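PDB 4U3W: 2-aminomuconate 6-semialdehyde dehydrogenase from Burkholderia cenocepacia, which probably catalyses the oxidation of 2-aminomuconate 6-semialdehyde to 2-aminomuconate with a nicotinamide cofactor, as a member of the aldehyde dehydrogenase family. Local coordinates for residues G164-I169 and A184-M189; A245-G250 and D492-L497; S256-A261 and V269-G274. All blocks are in the same frame, centred on the assembly; numbering follows the deposited sequence.

Overall arrangement
From the N terminus, interaction 1 comes first. It closes a short loop between strand 153-169 and helix 175-188, and it is complete before the other two begin. Interaction 2 opens next, on strand 245-249. It closes only near the C terminus, at residues 492-497, so it spans about 240 residues. Interaction 3 lies wholly within that span and packs helix 252-261 on strand 268-272. No two contacts cross along the chain. All three reach one mixed sheet, where strand 245-249 lies between 153-169 and 268-272. Backbone hydrogen bonds such as Gly167 N to Ala245 O and Phe248 N to Ser270 O join the neighbouring strands.

Interaction 1: residues G164-I169 and A184-M189; sequences GVIGII and APALAM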
# COMPACT_ATOMS: atom_id res chain seq x y z
N GLY A 164 -6.93 16.11 17.65
CA GLY A 164 -7.62 16.69 18.79
C GLY A 164 -8.75 17.61 18.34
O GLY A 164 -9.90 17.15 18.10
N VAL A 165 -8.41 18.91 18.25
CA VAL A 165 -9.36 19.93 17.86
C VAL A 165 -8.86 20.57 16.56
O VAL A 165 -7.77 21.15 16.51
CB VAL A 165 -9.52 21.01 18.94
CG1 VAL A 165 -10.53 22.06 18.45
CG2 VAL A 165 -9.98 20.38 20.29
N ILE A 166 -9.66 20.48 15.51
CA ILE A 166 -9.25 21.06 14.24
C ILE A 166 -9.95 22.40 14.05
O ILE A 166 -11.15 22.44 14.15
CB ILE A 166 -9.65 20.19 13.05
CG1 ILE A 166 -9.18 18.75 13.27
CG2 ILE A 166 -9.10 20.84 11.72
CD1 ILE A 166 -7.71 18.60 13.11
N GLY A 167 -9.20 23.46 13.76
CA GLY A 167 -9.79 24.74 13.44
C GLY A 167 -9.92 24.84 11.91
O GLY A 167 -8.94 24.61 11.20
N ILE A 168 -11.12 25.18 11.43
CA ILE A 168 -11.43 25.14 9.98
C ILE A 168 -11.90 26.53 9.55
O ILE A 168 -12.90 27.04 10.06
CB ILE A 168 -12.52 24.10 9.65
CG1 ILE A 168 -11.99 22.65 9.90
CG2 ILE A 168 -12.99 24.26 8.15
CD1 ILE A 168 -13.05 21.57 9.72
N ILE A 169 -11.15 27.16 8.66
CA ILE A 169 -11.54 28.46 8.17
C ILE A 169 -11.84 28.34 6.66
O ILE A 169 -10.95 28.00 5.89
CB ILE A 169 -10.46 29.46 8.41
CG1 ILE A 169 -10.34 29.71 9.94
CG2 ILE A 169 -10.80 30.80 7.78
CD1 ILE A 169 -9.04 30.23 10.35
N ALA A 184 -15.77 16.82 7.01
CA ALA A 184 -15.98 15.37 6.97
C ALA A 184 -14.73 14.54 7.33
O ALA A 184 -14.84 13.67 8.18
CB ALA A 184 -16.58 14.93 5.58
N PRO A 185 -13.55 14.79 6.71
CA PRO A 185 -12.39 14.01 7.16
C PRO A 185 -12.03 14.35 8.61
O PRO A 185 -11.59 13.45 9.34
CB PRO A 185 -11.25 14.42 6.17
CG PRO A 185 -11.71 15.77 5.64
CD PRO A 185 -13.22 15.61 5.52
N ALA A 186 -12.21 15.61 9.07
CA ALA A 186 -11.87 15.89 10.45
C ALA A 186 -12.68 15.02 11.41
O ALA A 186 -12.16 14.42 12.36
CB ALA A 186 -12.11 17.43 10.76
N LEU A 187 -13.99 14.93 11.16
CA LEU A 187 -14.85 14.15 12.05
C LEU A 187 -14.57 12.65 11.85
O LEU A 187 -14.66 11.86 12.80
CB LEU A 187 -16.32 14.45 11.82
CG LEU A 187 -16.80 15.87 12.18
CD1 LEU A 187 -18.27 16.03 11.80
CD2 LEU A 187 -16.62 16.19 13.70
N ALA A 188 -14.27 12.27 10.61
CA ALA A 188 -14.01 10.85 10.29
C ALA A 188 -12.84 10.29 11.11
O ALA A 188 -12.83 9.11 11.51
CB ALA A 188 -13.72 10.70 8.76
N MET A 189 -11.82 11.13 11.32
CA MET A 189 -10.65 10.71 12.08
C MET A 189 -10.79 10.94 13.60
O MET A 189 -9.83 10.75 14.33
CB MET A 189 -9.38 11.42 11.61
CG MET A 189 -9.03 11.24 10.20
SD MET A 189 -9.33 9.55 9.53
CE MET A 189 -8.10 8.59 10.36
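Ala186 presents its methyl to two isoleucines of strand 165-169. The closer approach is Ile166 CG1 to Ala186 CB, at 4.1 Å. Ile168 comes in with the tip of its longer branch, its CD1 lying 4.4 Å from Ala186 CB. The two branches are folded differently. In Ile166, CG1 stands beside the backbone N (chi1 -51°) and the chain bends again at chi2, so the middle of the branch does the touching. In Ile168, chi2 is 175°; the branch is extended and its terminal methyl spans the gap. The contact is small and purely apolar. With just a methyl on Ala186 as its side chain, Ile166 CA and Ala186 CA are 6.9 Å apart. The two segments belong to a beta-alpha-beta unit made of strand 153-169, helix 175-188 and strand 192-196, consistent with the Rossmann-like cofactor domain of aldehyde dehydrogenases. Val193 of the next strand touches both Ile168 and Ala186 and continues the same apolar layer. The side-chain amide of Asn191 bonds Gly164 N through OD1 and Ala186 O through ND2, and so links the start of the strand segment to the last turn of the helix. The helix is kinked at Pro185, whose ring nitrogen has no hydrogen to give to the preceding turn. Beyond the kink the helical bonding resumes: Ala188 N bonds Ala184 O at 2.9 Å. Further out, Phe129 and Phe132 of helix 114-138 pack against Ala184, and Phe132 also reaches Pro185.

Interaction 2: residues A245-G250 and D492-L497; sequences AITFTG and DFYSEL. With MG (magnesium ion), chain E.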
# COMPACT_ATOMS: atom_id res chain seq x y z
N ALA A 245 -4.66 22.04 15.09
CA ALA A 245 -4.34 22.20 13.67
C ALA A 245 -5.24 23.27 13.09
O ALA A 245 -6.32 23.49 13.64
CB ALA A 245 -4.57 20.90 12.90
N ILE A 246 -4.81 23.87 11.97
CA ILE A 246 -5.65 24.79 11.21
C ILE A 246 -5.68 24.25 9.77
O ILE A 246 -4.63 23.98 9.20
CB ILE A 246 -5.11 26.22 11.16
CG1 ILE A 246 -5.19 26.87 12.54
CG2 ILE A 246 -5.94 27.09 10.19
CD1 ILE A 246 -6.66 27.15 12.96
N THR A 247 -6.87 24.09 9.20
CA THR A 247 -6.99 23.78 7.76
C THR A 247 -7.64 25.02 7.20
O THR A 247 -8.50 25.68 7.83
CB THR A 247 -7.76 22.47 7.49
OG1 THR A 247 -7.71 22.16 6.07
CG2 THR A 247 -9.21 22.62 7.91
N PHE A 248 -7.14 25.44 6.06
CA PHE A 248 -7.54 26.73 5.55
C PHE A 248 -7.56 26.65 4.02
O PHE A 248 -6.66 26.09 3.43
CB PHE A 248 -6.59 27.83 6.03
CG PHE A 248 -6.81 29.16 5.33
CD1 PHE A 248 -7.90 29.97 5.64
CD2 PHE A 248 -5.93 29.59 4.31
CE1 PHE A 248 -8.12 31.18 4.95
CE2 PHE A 248 -6.13 30.81 3.64
CZ PHE A 248 -7.21 31.60 3.95
N THR A 249 -8.60 27.19 3.40
CA THR A 249 -8.63 27.33 1.93
C THR A 249 -8.87 28.82 1.66
O THR A 249 -9.83 29.38 2.18
CB THR A 249 -9.72 26.45 1.29
OG1 THR A 249 -9.48 25.07 1.64
CG2 THR A 249 -9.76 26.59 -0.27
N GLY A 250 -8.01 29.46 0.87
CA GLY A 250 -8.22 30.88 0.57
C GLY A 250 -7.00 31.59 0.02
O GLY A 250 -6.12 30.96 -0.56
N ASP A 492 -4.03 10.75 7.14
CA ASP A 492 -2.79 11.04 7.86
C ASP A 492 -2.80 12.47 8.41
O ASP A 492 -2.36 12.68 9.54
CB ASP A 492 -1.55 10.85 6.98
CG ASP A 492 -1.24 9.39 6.71
OD1 ASP A 492 -1.78 8.51 7.44
OD2 ASP A 492 -0.46 9.15 5.78
N PHE A 493 -3.34 13.44 7.65
CA PHE A 493 -3.27 14.80 8.16
C PHE A 493 -4.10 14.98 9.43
O PHE A 493 -3.65 15.62 10.38
CB PHE A 493 -3.73 15.85 7.17
CG PHE A 493 -3.74 17.21 7.77
CD1 PHE A 493 -2.53 17.88 7.98
CD2 PHE A 493 -4.92 17.82 8.20
CE1 PHE A 493 -2.50 19.16 8.58
CE2 PHE A 493 -4.91 19.10 8.81
CZ PHE A 493 -3.69 19.77 8.99
N TYR A 494 -5.33 14.49 9.41
CA TYR A 494 -6.24 14.70 10.52
C TYR A 494 -6.01 13.72 11.69
O TYR A 494 -6.87 13.62 12.57
CB TYR A 494 -7.68 14.60 10.03
CG TYR A 494 -8.04 15.75 9.09
CD1 TYR A 494 -8.41 17.02 9.59
CD2 TYR A 494 -7.98 15.58 7.70
CE1 TYR A 494 -8.71 18.07 8.73
CE2 TYR A 494 -8.29 16.62 6.83
CZ TYR A 494 -8.66 17.85 7.33
OH TYR A 494 -8.94 18.86 6.46
N SER A 495 -4.87 13.00 11.67
CA SER A 495 -4.47 12.07 12.74
C SER A 495 -3.04 12.30 13.22
O SER A 495 -2.18 12.69 12.42
CB SER A 495 -4.56 10.60 12.28
OG SER A 495 -5.90 10.23 12.07
N GLU A 496 -2.76 11.95 14.48
CA GLU A 496 -1.36 11.79 14.88
C GLU A 496 -0.99 10.30 14.65
O GLU A 496 -1.69 9.41 15.13
CB GLU A 496 -1.09 12.17 16.35
CG GLU A 496 -0.82 13.73 16.61
CD GLU A 496 0.43 14.37 15.87
OE1 GLU A 496 1.27 13.70 15.29
OE2 GLU A 496 0.54 15.61 15.88
N LEU A 497 0.09 10.06 13.88
CA LEU A 497 0.64 8.71 13.70
C LEU A 497 1.49 8.38 14.91
O LEU A 497 2.33 9.20 15.31
CB LEU A 497 1.53 8.63 12.47
CG LEU A 497 0.82 8.39 11.15
CD1 LEU A 497 -0.25 9.47 10.92
CD2 LEU A 497 1.84 8.30 9.99
MG MG E . -0.85 13.43 11.13
O HOH W 1 -0.97 15.68 10.81
O HOH W 2 1.00 12.81 12.74
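The Phe493 ring meets Ala245 of strand 245-249, and the hydroxyl of Tyr494 meets Thr247. The two rings also pack on each other: Phe493 CD2 sits 3.6 Å above the plane of the Tyr494 ring, over its centre, and Tyr494 CD2 lies at the edge of the Phe493 ring, in its plane. Here the end of helix 487-493 and the start of strand 495-503 come up to a strand of the Rossmann-like sheet. Phe493 CG is anti to the backbone N (chi1 176°), which sends the ring toward the strand, where CZ comes within 4.2 Å of Ala245 CB. Tyr494 and Thr247 cross at about a right angle. Tyr494 OH lies 3.5 Å from Thr247 OG1, but the firmer polar partners are elsewhere. Thr247 OG1 is hydrogen-bonded to Lys182 NZ and also to Glu485 OE2. Glu485 OE1 is the partner of Tyr494 OH. Next to these residues, the turn from helix to strand binds a magnesium ion through backbone oxygens, Asp492 O and Ser495 O, the latter at 2.0 Å. The Asp492 carboxylate points elsewhere, to Arg160 and to Arg488 of a second subunit. Two waters add to the metal shell. One donates to Phe493 O at 2.7 Å; the other donates to Glu496 OE1 and accepts from Leu497 N at 3.1 Å.

Interaction 3: residues S256-A261 and V269-G274; sequences STIMKA and VSFELG
Helix residues 256-261 run over strand 269-272, and the nearest pair of CA atoms, those of Met259 and Val269, is 7.4 Å apart. The ring of Phe271 carries the contact. With chi1 at -64°, its CG stands beside its own backbone N, and the ring reaches up to the helix with CZ leading. Ile258 meets the edge of this ring, near its plane, CG2 lying 3.8 Å from Phe271 CZ. The two side chains run alongside each other, pointing opposite ways. On the next helix residue, Met259 CB touches Phe271 CE2 at 4.1 Å. The helix and strand are consecutive parts of the beta-alpha-beta unit 245-249, 252-261, 268-272. Phe248 of the first strand of the unit touches both Ile258 and Phe271, while Leu482 touches Met259 and Phe271. Away from the ring, Lys260 NZ forms a salt bridge with Asp264 of a second subunit. Met259 packs on Val262 of that subunit. Between helix and strand the touching side chains are buried and apolar, which suggests that shape fit and burial from water, not directional bonds, hold these two segments together.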
# COMPACT_ATOMS: atom_id res chain seq x y z
N SER A 256 -0.12 32.86 4.76
CA SER A 256 1.14 33.28 5.36
C SER A 256 0.90 33.84 6.78
O SER A 256 1.64 33.51 7.72
CB SER A 256 1.88 34.31 4.46
OG SER A 256 2.28 33.68 3.23
N THR A 257 -0.16 34.63 6.93
CA THR A 257 -0.56 35.19 8.23
C THR A 257 -0.90 34.07 9.27
O THR A 257 -0.39 34.04 10.43
CB THR A 257 -1.76 36.12 8.02
OG1 THR A 257 -1.37 37.21 7.16
CG2 THR A 257 -2.28 36.70 9.35
N ILE A 258 -1.68 33.10 8.82
CA ILE A 258 -2.04 31.96 9.64
C ILE A 258 -0.83 31.13 10.09
O ILE A 258 -0.75 30.68 11.25
CB ILE A 258 -3.04 31.04 8.86
CG1 ILE A 258 -4.36 31.79 8.58
CG2 ILE A 258 -3.27 29.73 9.68
CD1 ILE A 258 -5.38 30.96 7.79
N MET A 259 0.11 30.94 9.15
CA MET A 259 1.36 30.20 9.41
C MET A 259 2.19 30.83 10.54
O MET A 259 2.76 30.11 11.38
CB MET A 259 2.21 30.10 8.13
CG MET A 259 3.38 29.13 8.27
SD MET A 259 4.00 28.51 6.63
CE MET A 259 5.26 27.34 7.14
N LYS A 260 2.25 32.16 10.55
CA LYS A 260 2.88 32.89 11.65
C LYS A 260 2.07 32.75 12.97
O LYS A 260 2.66 32.58 14.04
CB LYS A 260 3.04 34.38 11.30
CG LYS A 260 3.79 34.60 9.98
CD LYS A 260 3.86 36.10 9.58
CE LYS A 260 4.48 36.23 8.18
NZ LYS A 260 4.39 37.63 7.62
N ALA A 261 0.74 32.82 12.86
CA ALA A 261 -0.17 32.83 14.02
C ALA A 261 -0.10 31.51 14.81
O ALA A 261 -0.14 31.52 16.05
CB ALA A 261 -1.59 33.10 13.56
N VAL A 269 -0.75 22.47 10.01
CA VAL A 269 -1.42 23.31 9.04
C VAL A 269 -1.62 22.55 7.73
O VAL A 269 -0.74 21.81 7.29
CB VAL A 269 -0.61 24.61 8.74
CG1 VAL A 269 -0.78 25.67 9.86
CG2 VAL A 269 0.86 24.29 8.53
N SER A 270 -2.78 22.78 7.13
CA SER A 270 -3.06 22.32 5.77
C SER A 270 -3.65 23.48 4.97
O SER A 270 -4.73 24.00 5.31
CB SER A 270 -4.00 21.10 5.78
OG SER A 270 -4.21 20.57 4.44
N PHE A 271 -2.98 23.87 3.89
CA PHE A 271 -3.39 25.06 3.12
C PHE A 271 -3.71 24.78 1.66
O PHE A 271 -2.94 24.11 0.99
CB PHE A 271 -2.29 26.14 3.14
CG PHE A 271 -2.00 26.70 4.48
CD1 PHE A 271 -2.97 26.76 5.47
CD2 PHE A 271 -0.72 27.18 4.75
CE1 PHE A 271 -2.66 27.32 6.72
CE2 PHE A 271 -0.40 27.73 6.00
CZ PHE A 271 -1.38 27.80 6.99
N GLU A 272 -4.82 25.30 1.17
CA GLU A 272 -5.11 25.29 -0.26
C GLU A 272 -5.30 26.76 -0.65
O GLU A 272 -6.28 27.40 -0.23
CB GLU A 272 -6.37 24.47 -0.55
CG GLU A 272 -6.20 22.98 -0.21
CD GLU A 272 -7.53 22.24 0.06
OE1 GLU A 272 -8.62 22.89 0.02
OE2 GLU A 272 -7.50 21.00 0.25
N LEU A 273 -4.34 27.32 -1.40
CA LEU A 273 -4.23 28.78 -1.45
C LEU A 273 -4.50 29.29 -2.90
O LEU A 273 -5.30 28.68 -3.64
CB LEU A 273 -2.88 29.24 -0.93
CG LEU A 273 -2.55 28.79 0.53
CD1 LEU A 273 -1.16 29.21 0.97
CD2 LEU A 273 -3.59 29.28 1.53
N GLY A 274 -3.86 30.39 -3.31
CA GLY A 274 -4.21 30.98 -4.61
C GLY A 274 -3.64 30.21 -5.80
O GLY A 274 -2.87 29.25 -5.63